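Possible hydrolase (Mycobacterium tuberculosis, PDB 6WYN) hydrolyses carboxylic esters as a serine esterase of the alpha/beta hydrolase superfamily, preferring short, straight-chain alkyl esters. Local coordinates at residues Ile86-Gly91 with Leu110-Pro115; Tyr128-Asn133 with Met154-Leu159. All coordinates share one frame; numbering follows the deposited sequence.

Interactions 1 and 2 lie side by side in the alpha/beta hydrolase core, their centres about 9 Å apart, and follow each other along the chain: interaction 1 closes at 110-115 before interaction 2 opens at 128-133. In the central sheet, strand 85-88 sits between strand 109-112, its partner in interaction 1, and strand 150-154, which leads into the nucleophile turn of interaction 2. The two are joined directly, with a probable hydrogen bond from M154 N to L88 O (2.8 Å) and packing of L88 CD1 on G157 O. The loop holding G91, a site of substrate selectivity, and S155, the probable nucleophile, are thus carried by neighbouring strands.

Interaction 1: residues Ile86-Gly91 with Leu110-Pro115; sequences IFLHGG and LAVDLP
H89 and L114, the two residues most buried by this contact, pass each other in opposite directions where two parallel strands give way to loops. L114 CG lies over one face of the H89 imidazole, 3.9 Å from the ring centroid and 25° off the ring normal, a CH-pi contact displaced toward the rim. CG of H89 lies between the backbone N and the carbonyl carbon (chi1 66°), which swings the ring toward 110-115. L114 N donates to H89 NE2 at 3.0 Å, from 32° out of the ring plane, while H89 ND1 donates to G90 O at 2.7 Å. Both nitrogens are therefore engaged and the rotation of the ring is fixed, consistent with a neutral imidazole protonated on ND1; H117 meets it edge-to-face. L114 CD1 reaches on to H89 O (3.4 Å). Earlier along the strands, L88 and V112 lie side by side, with L88 CD2 3.9 Å from V112 CB. The strands are tied by F87 N to L110 O (2.9 Å) and V112 N to F87 O (3.1 Å); beyond these, a water donates to F87 O and V112 O, bridging the strands where they separate. Together with helix 99-105, this forms a beta-alpha-beta unit of the alpha/beta hydrolase sheet, and the H-G-G sequence beginning at H89 resembles the oxyanion-hole loop of related esterases.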
ATOM      1  N   ILE A  86      -0.899 -10.682  -3.895  1.00 10.59           N
ATOM      2  CA  ILE A  86      -1.315  -9.303  -4.236  1.00 10.49           C
ATOM      3  C   ILE A  86      -0.923  -8.365  -3.105  1.00 10.08           C
ATOM      4  O   ILE A  86      -1.240  -8.682  -1.958  1.00 10.13           O
ATOM      5  CB  ILE A  86      -2.824  -9.292  -4.489  1.00 10.88           C
ATOM      6  CG1 ILE A  86      -3.231 -10.280  -5.583  1.00 11.99           C
ATOM      7  CG2 ILE A  86      -3.254  -7.883  -4.808  1.00 11.76           C
ATOM      8  CD1 ILE A  86      -4.713 -10.645  -5.532  1.00 12.54           C
ATOM      9  N   PHE A  87      -0.325  -7.225  -3.431  1.00  9.98           N
ATOM     10  CA  PHE A  87       0.073  -6.189  -2.464  1.00  9.86           C
ATOM     11  C   PHE A  87      -0.713  -4.918  -2.774  1.00 10.15           C
ATOM     12  O   PHE A  87      -0.744  -4.529  -3.969  1.00 10.85           O
ATOM     13  CB  PHE A  87       1.574  -5.934  -2.564  1.00  9.75           C
ATOM     14  CG  PHE A  87       2.458  -7.047  -2.082  1.00 10.17           C
ATOM     15  CD1 PHE A  87       2.894  -8.034  -2.941  1.00 10.16           C
ATOM     16  CD2 PHE A  87       2.900  -7.067  -0.763  1.00 10.21           C
ATOM     17  CE1 PHE A  87       3.746  -9.048  -2.507  1.00 10.96           C
ATOM     18  CE2 PHE A  87       3.709  -8.099  -0.315  1.00 10.03           C
ATOM     19  CZ  PHE A  87       4.147  -9.069  -1.184  1.00 10.70           C
ATOM     20  N   LEU A  88      -1.290  -4.305  -1.745  1.00  9.60           N
ATOM     21  CA  LEU A  88      -2.039  -3.032  -1.841  1.00 10.42           C
ATOM     22  C   LEU A  88      -1.389  -2.022  -0.908  1.00 10.40           C
ATOM     23  O   LEU A  88      -1.426  -2.240   0.307  1.00 10.77           O
ATOM     24  CB  LEU A  88      -3.502  -3.279  -1.500  1.00 10.52           C
ATOM     25  CG  LEU A  88      -4.161  -4.419  -2.290  1.00 12.05           C
ATOM     26  CD1 LEU A  88      -5.618  -4.556  -1.925  1.00 13.36           C
ATOM     27  CD2 LEU A  88      -4.112  -4.138  -3.795  1.00 13.48           C
ATOM     28  N   HIS A  89      -0.840  -0.956  -1.469  1.00 10.19           N
ATOM     29  CA  HIS A  89      -0.187   0.141  -0.719  1.00 10.32           C
ATOM     30  C   HIS A  89      -1.159   1.011   0.098  1.00 11.29           C
ATOM     31  O   HIS A  89      -2.410   0.861   0.044  1.00 11.76           O
ATOM     32  CB  HIS A  89       0.562   1.008  -1.731  1.00 10.36           C
ATOM     33  CG  HIS A  89      -0.341   1.708  -2.686  1.00 11.43           C
ATOM     34  ND1 HIS A  89      -1.012   2.871  -2.338  1.00 11.62           N
ATOM     35  CD2 HIS A  89      -0.637   1.449  -3.991  1.00 11.25           C
ATOM     36  CE1 HIS A  89      -1.710   3.276  -3.401  1.00 12.70           C
ATOM     37  NE2 HIS A  89      -1.467   2.446  -4.418  1.00 12.65           N
ATOM     38  N   GLY A  90      -0.589   1.962   0.825  1.00 13.07           N
ATOM     39  CA  GLY A  90      -1.376   2.881   1.668  1.00 14.46           C
ATOM     40  C   GLY A  90      -1.788   4.157   0.945  1.00 14.98           C
ATOM     41  O   GLY A  90      -1.323   4.456  -0.194  1.00 14.43           O
ATOM     42  N   GLY A  91      -2.621   4.957   1.615  1.00 17.10           N
ATOM     43  CA  GLY A  91      -2.831   6.366   1.208  1.00 15.70           C
ATOM     44  C   GLY A  91      -1.533   7.087   0.929  1.00 16.46           C
ATOM     45  O   GLY A  91      -0.571   7.015   1.764  1.00 15.94           O
ATOM     46  N   LEU A 110       1.657  -9.281  -7.676  1.00 11.16           N
ATOM     47  CA  LEU A 110       1.018  -8.132  -8.352  1.00 11.49           C
ATOM     48  C   LEU A 110       0.927  -7.034  -7.306  1.00 10.57           C
ATOM     49  O   LEU A 110       0.226  -7.232  -6.287  1.00 11.02           O
ATOM     50  CB  LEU A 110      -0.354  -8.533  -8.903  1.00 11.58           C
ATOM     51  CG  LEU A 110      -0.977  -7.507  -9.844  1.00 13.11           C
ATOM     52  CD1 LEU A 110      -0.239  -7.474 -11.166  1.00 13.09           C
ATOM     53  CD2 LEU A 110      -2.460  -7.773 -10.102  1.00 12.51           C
ATOM     54  N   ALA A 111       1.587  -5.930  -7.557  1.00 10.20           N
ATOM     55  CA  ALA A 111       1.505  -4.732  -6.707  1.00 10.04           C
ATOM     56  C   ALA A 111       0.646  -3.698  -7.440  1.00 10.30           C
ATOM     57  O   ALA A 111       1.045  -3.156  -8.468  1.00  8.85           O
ATOM     58  CB  ALA A 111       2.892  -4.251  -6.360  1.00  9.72           C
ATOM     59  N   VAL A 112      -0.529  -3.486  -6.878  1.00 10.78           N
ATOM     60  CA  VAL A 112      -1.505  -2.647  -7.598  1.00 11.32           C
ATOM     61  C   VAL A 112      -1.442  -1.185  -7.197  1.00 11.40           C
ATOM     62  O   VAL A 112      -1.199  -0.925  -6.039  1.00 12.83           O
ATOM     63  CB  VAL A 112      -2.921  -3.184  -7.338  1.00 13.14           C
ATOM     64  CG1 VAL A 112      -3.932  -2.403  -8.121  1.00 15.40           C
ATOM     65  CG2 VAL A 112      -3.034  -4.664  -7.658  1.00 15.73           C
ATOM     66  N   ASP A 113      -1.617  -0.292  -8.166  1.00 10.57           N
ATOM     67  CA  ASP A 113      -1.840   1.142  -7.860  1.00 10.44           C
ATOM     68  C   ASP A 113      -3.329   1.328  -7.541  1.00 11.27           C
ATOM     69  O   ASP A 113      -4.149   1.016  -8.390  1.00 11.10           O
ATOM     70  CB  ASP A 113      -1.420   2.068  -8.996  1.00 11.05           C
ATOM     71  CG  ASP A 113       0.083   2.215  -9.235  1.00 11.43           C
ATOM     72  OD1 ASP A 113       0.848   2.123  -8.243  1.00 10.34           O
ATOM     73  OD2 ASP A 113       0.496   2.440 -10.422  1.00 10.41           O
ATOM     74  N   LEU A 114      -3.657   1.717  -6.311  1.00 11.13           N
ATOM     75  CA  LEU A 114      -5.028   2.015  -5.902  1.00 11.69           C
ATOM     76  C   LEU A 114      -5.527   3.175  -6.770  1.00 11.22           C
ATOM     77  O   LEU A 114      -4.766   4.036  -7.158  1.00 10.92           O
ATOM     78  CB  LEU A 114      -5.083   2.383  -4.415  1.00 12.09           C
ATOM     79  CG  LEU A 114      -4.776   1.268  -3.410  1.00 12.69           C
ATOM     80  CD1 LEU A 114      -4.941   1.846  -2.037  1.00 14.34           C
ATOM     81  CD2 LEU A 114      -5.643   0.017  -3.606  1.00 13.75           C
ATOM     82  N   PRO A 115      -6.848   3.266  -7.028  1.00 11.81           N
ATOM     83  CA  PRO A 115      -7.424   4.469  -7.621  1.00 11.90           C
ATOM     84  C   PRO A 115      -6.828   5.703  -6.957  1.00 12.40           C
ATOM     85  O   PRO A 115      -6.605   5.773  -5.719  1.00 14.07           O
ATOM     86  CB  PRO A 115      -8.914   4.295  -7.357  1.00 12.27           C
ATOM     87  CG  PRO A 115      -9.091   2.827  -7.378  1.00 12.86           C
ATOM     88  CD  PRO A 115      -7.844   2.235  -6.742  1.00 12.50           C
TER
HETATM   89  O   HOH W   1       0.396  -1.762  -4.118  1.00  7.04           O

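Interaction 2: residues Tyr128-Asn133 with Met154-Leu159; sequences YSPQLN and MSLGGL
The carboxamide of N133 presents its nitrogen end to L156, N133 ND2 lying 3.9 Å from L156 CG with the two side chains crossing at about a right angle. The flat peptide group at Y128 meets the same leucine through its carbonyl oxygen, Y128 O, which is 3.3 Å from L156 CD1 and also close to CD2, so that the forked end of L156 is set against that oxygen. Y128 O additionally receives a weak, bent hydrogen bond from N133 ND2 (3.1 Å, 130°), and ND2 has a second weak partner in T160 OG1. The phenol of Y128 leads away from the contact, its hydroxyl bonding to D251. On the pyrrolidine of P130, two leucines meet: L156 crosses the proline, its CD1 3.9 Å from P130 CD, while L159 lies alongside with CB 3.6 Å from P130 CG. L156 gets there with CG anti to its own nitrogen (chi1 -179°), which carries its branches to Y128 O and, through CD1, to P130. These contacts bring together the first turns of helices 130-144 and 156-167. The second begins within the nucleophile elbow of the alpha/beta hydrolase fold, the G-x-S-x-G turn between strand 150-154 and this helix, in which S155 has the strained backbone of the elbow, with positive phi, and bonds through OG to H310, the probable catalytic histidine. S155 holds the N-cap position but makes no side-chain capping bond. S129 does cap its helix, S129 OG accepting from L132 N at 2.9 Å, directly before P130. L185 of helix 182-200 and L262 of helix 260-268 also touch L159.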
ATOM      1  N   TYR A 128     -11.487   7.646  -2.518  1.00 31.40           N
ATOM      2  CA  TYR A 128     -10.679   6.417  -2.577  1.00 27.85           C
ATOM      3  C   TYR A 128     -11.015   5.551  -1.364  1.00 29.88           C
ATOM      4  O   TYR A 128     -10.088   5.043  -0.704  1.00 27.11           O
ATOM      5  CB  TYR A 128      -9.254   6.914  -2.742  1.00 25.31           C
ATOM      6  CG  TYR A 128      -9.127   7.853  -3.906  1.00 22.32           C
ATOM      7  CD1 TYR A 128      -9.396   7.411  -5.179  1.00 24.08           C
ATOM      8  CD2 TYR A 128      -8.743   9.178  -3.747  1.00 25.36           C
ATOM      9  CE1 TYR A 128      -9.276   8.248  -6.277  1.00 22.32           C
ATOM     10  CE2 TYR A 128      -8.588  10.024  -4.843  1.00 24.72           C
ATOM     11  CZ  TYR A 128      -8.871   9.550  -6.117  1.00 22.79           C
ATOM     12  OH  TYR A 128      -8.807  10.347  -7.232  1.00 23.22           O
ATOM     13  N   SER A 129     -12.315   5.357  -1.122  1.00 27.54           N
ATOM     14  CA  SER A 129     -12.851   4.550  -0.002  1.00 23.69           C
ATOM     15  C   SER A 129     -12.386   3.151  -0.286  1.00 21.56           C
ATOM     16  O   SER A 129     -12.309   2.769  -1.457  1.00 20.53           O
ATOM     17  CB  SER A 129     -14.396   4.591   0.178  1.00 22.41           C
ATOM     18  OG  SER A 129     -15.053   3.675  -0.727  1.00 22.33           O
ATOM     19  N   PRO A 130     -12.155   2.336   0.773  1.00 20.07           N
ATOM     20  CA  PRO A 130     -11.897   0.918   0.597  1.00 19.13           C
ATOM     21  C   PRO A 130     -12.980   0.239  -0.241  1.00 20.37           C
ATOM     22  O   PRO A 130     -12.672  -0.642  -1.007  1.00 18.84           O
ATOM     23  CB  PRO A 130     -11.920   0.369   2.035  1.00 20.38           C
ATOM     24  CG  PRO A 130     -11.524   1.549   2.890  1.00 20.02           C
ATOM     25  CD  PRO A 130     -12.094   2.754   2.186  1.00 20.55           C
ATOM     26  N   GLN A 131     -14.255   0.582  -0.001  1.00 19.34           N
ATOM     27  CA  GLN A 131     -15.408  -0.037  -0.701  1.00 21.93           C
ATOM     28  C   GLN A 131     -15.365   0.228  -2.227  1.00 18.37           C
ATOM     29  O   GLN A 131     -15.662  -0.729  -2.986  1.00 20.31           O
ATOM     30  CB  GLN A 131     -16.699   0.516  -0.093  1.00 24.89           C
ATOM     31  CG  GLN A 131     -16.974  -0.009   1.327  1.00 30.30           C
ATOM     32  CD  GLN A 131     -16.351   0.546   2.609  1.00 35.27           C
ATOM     33  OE1 GLN A 131     -15.467   1.443   2.674  1.00 29.03           O
ATOM     34  NE2 GLN A 131     -16.860  -0.037   3.703  1.00 26.93           N
ATOM     35  N   LEU A 132     -15.150   1.474  -2.614  1.00 20.15           N
ATOM     36  CA  LEU A 132     -15.035   1.965  -4.032  1.00 23.55           C
ATOM     37  C   LEU A 132     -13.769   1.309  -4.675  1.00 22.11           C
ATOM     38  O   LEU A 132     -13.850   0.705  -5.783  1.00 20.62           O
ATOM     39  CB  LEU A 132     -14.996   3.511  -4.015  1.00 23.56           C
ATOM     40  CG  LEU A 132     -16.357   4.187  -3.688  1.00 30.48           C
ATOM     41  CD1 LEU A 132     -16.342   5.739  -3.487  1.00 26.66           C
ATOM     42  CD2 LEU A 132     -17.377   3.804  -4.746  1.00 31.37           C
ATOM     43  N   ASN A 133     -12.654   1.309  -3.945  1.00 20.92           N
ATOM     44  CA  ASN A 133     -11.359   0.719  -4.397  1.00 18.61           C
ATOM     45  C   ASN A 133     -11.579  -0.730  -4.718  1.00 18.66           C
ATOM     46  O   ASN A 133     -11.190  -1.161  -5.818  1.00 20.31           O
ATOM     47  CB  ASN A 133     -10.236   0.788  -3.369  1.00 17.59           C
ATOM     48  CG  ASN A 133      -9.822   2.185  -3.116  1.00 16.73           C
ATOM     49  OD1 ASN A 133     -10.182   3.085  -3.873  1.00 18.47           O
ATOM     50  ND2 ASN A 133      -9.110   2.394  -2.021  1.00 18.36           N
ATOM     51  N   MET A 154      -1.425  -2.516   3.137  1.00 11.84           N
ATOM     52  CA  MET A 154      -1.022  -1.543   4.183  1.00 13.80           C
ATOM     53  C   MET A 154      -2.056  -0.402   4.283  1.00 15.30           C
ATOM     54  O   MET A 154      -2.453   0.186   3.245  1.00 11.98           O
ATOM     55  CB  MET A 154       0.360  -0.981   3.863  1.00 14.28           C
ATOM     56  CG  MET A 154       0.871  -0.068   4.929  1.00 16.08           C
ATOM     57  SD  MET A 154       0.867   1.598   4.269  1.00 18.45           S
ATOM     58  CE  MET A 154       1.428   2.560   5.672  1.00 19.85           C
ATOM     59  N   SER A 155      -2.443  -0.030   5.499  1.00 15.44           N
ATOM     60  CA  SER A 155      -3.368   1.129   5.752  1.00 17.05           C
ATOM     61  C   SER A 155      -4.606   1.108   4.797  1.00 15.18           C
ATOM     62  O   SER A 155      -5.377   0.167   4.858  1.00 16.28           O
ATOM     63  CB  SER A 155      -2.616   2.425   5.755  1.00 17.52           C
ATOM     64  OG  SER A 155      -3.321   3.380   6.557  1.00 21.63           O
ATOM     65  N   LEU A 156      -4.861   2.111   3.971  1.00 15.03           N
ATOM     66  CA  LEU A 156      -6.013   2.081   3.022  1.00 15.68           C
ATOM     67  C   LEU A 156      -6.051   0.768   2.225  1.00 13.70           C
ATOM     68  O   LEU A 156      -7.122   0.192   2.041  1.00 13.97           O
ATOM     69  CB  LEU A 156      -5.848   3.273   2.083  1.00 17.38           C
ATOM     70  CG  LEU A 156      -6.938   3.475   1.032  1.00 18.79           C
ATOM     71  CD1 LEU A 156      -8.335   3.600   1.673  1.00 19.57           C
ATOM     72  CD2 LEU A 156      -6.614   4.729   0.230  1.00 18.53           C
ATOM     73  N   GLY A 157      -4.890   0.299   1.774  1.00 11.53           N
ATOM     74  CA  GLY A 157      -4.743  -0.995   1.108  1.00 12.18           C
ATOM     75  C   GLY A 157      -5.234  -2.159   1.915  1.00 12.34           C
ATOM     76  O   GLY A 157      -5.814  -3.078   1.316  1.00 13.03           O
ATOM     77  N   GLY A 158      -4.938  -2.204   3.226  1.00 13.58           N
ATOM     78  CA  GLY A 158      -5.411  -3.294   4.100  1.00 12.45           C
ATOM     79  C   GLY A 158      -6.939  -3.334   4.222  1.00 12.49           C
ATOM     80  O   GLY A 158      -7.516  -4.454   4.206  1.00 13.45           O
ATOM     81  N   LEU A 159      -7.583  -2.178   4.331  1.00 12.58           N
ATOM     82  CA  LEU A 159      -9.076  -2.108   4.414  1.00 14.05           C
ATOM     83  C   LEU A 159      -9.658  -2.463   3.029  1.00 14.28           C
ATOM     84  O   LEU A 159     -10.643  -3.217   2.968  1.00 13.06           O
ATOM     85  CB  LEU A 159      -9.494  -0.718   4.898  1.00 14.45           C
ATOM     86  CG  LEU A 159      -8.882  -0.279   6.231  1.00 16.45           C
ATOM     87  CD1 LEU A 159      -9.618   0.909   6.789  1.00 17.53           C
ATOM     88  CD2 LEU A 159      -8.900  -1.414   7.239  1.00 16.77           C
TER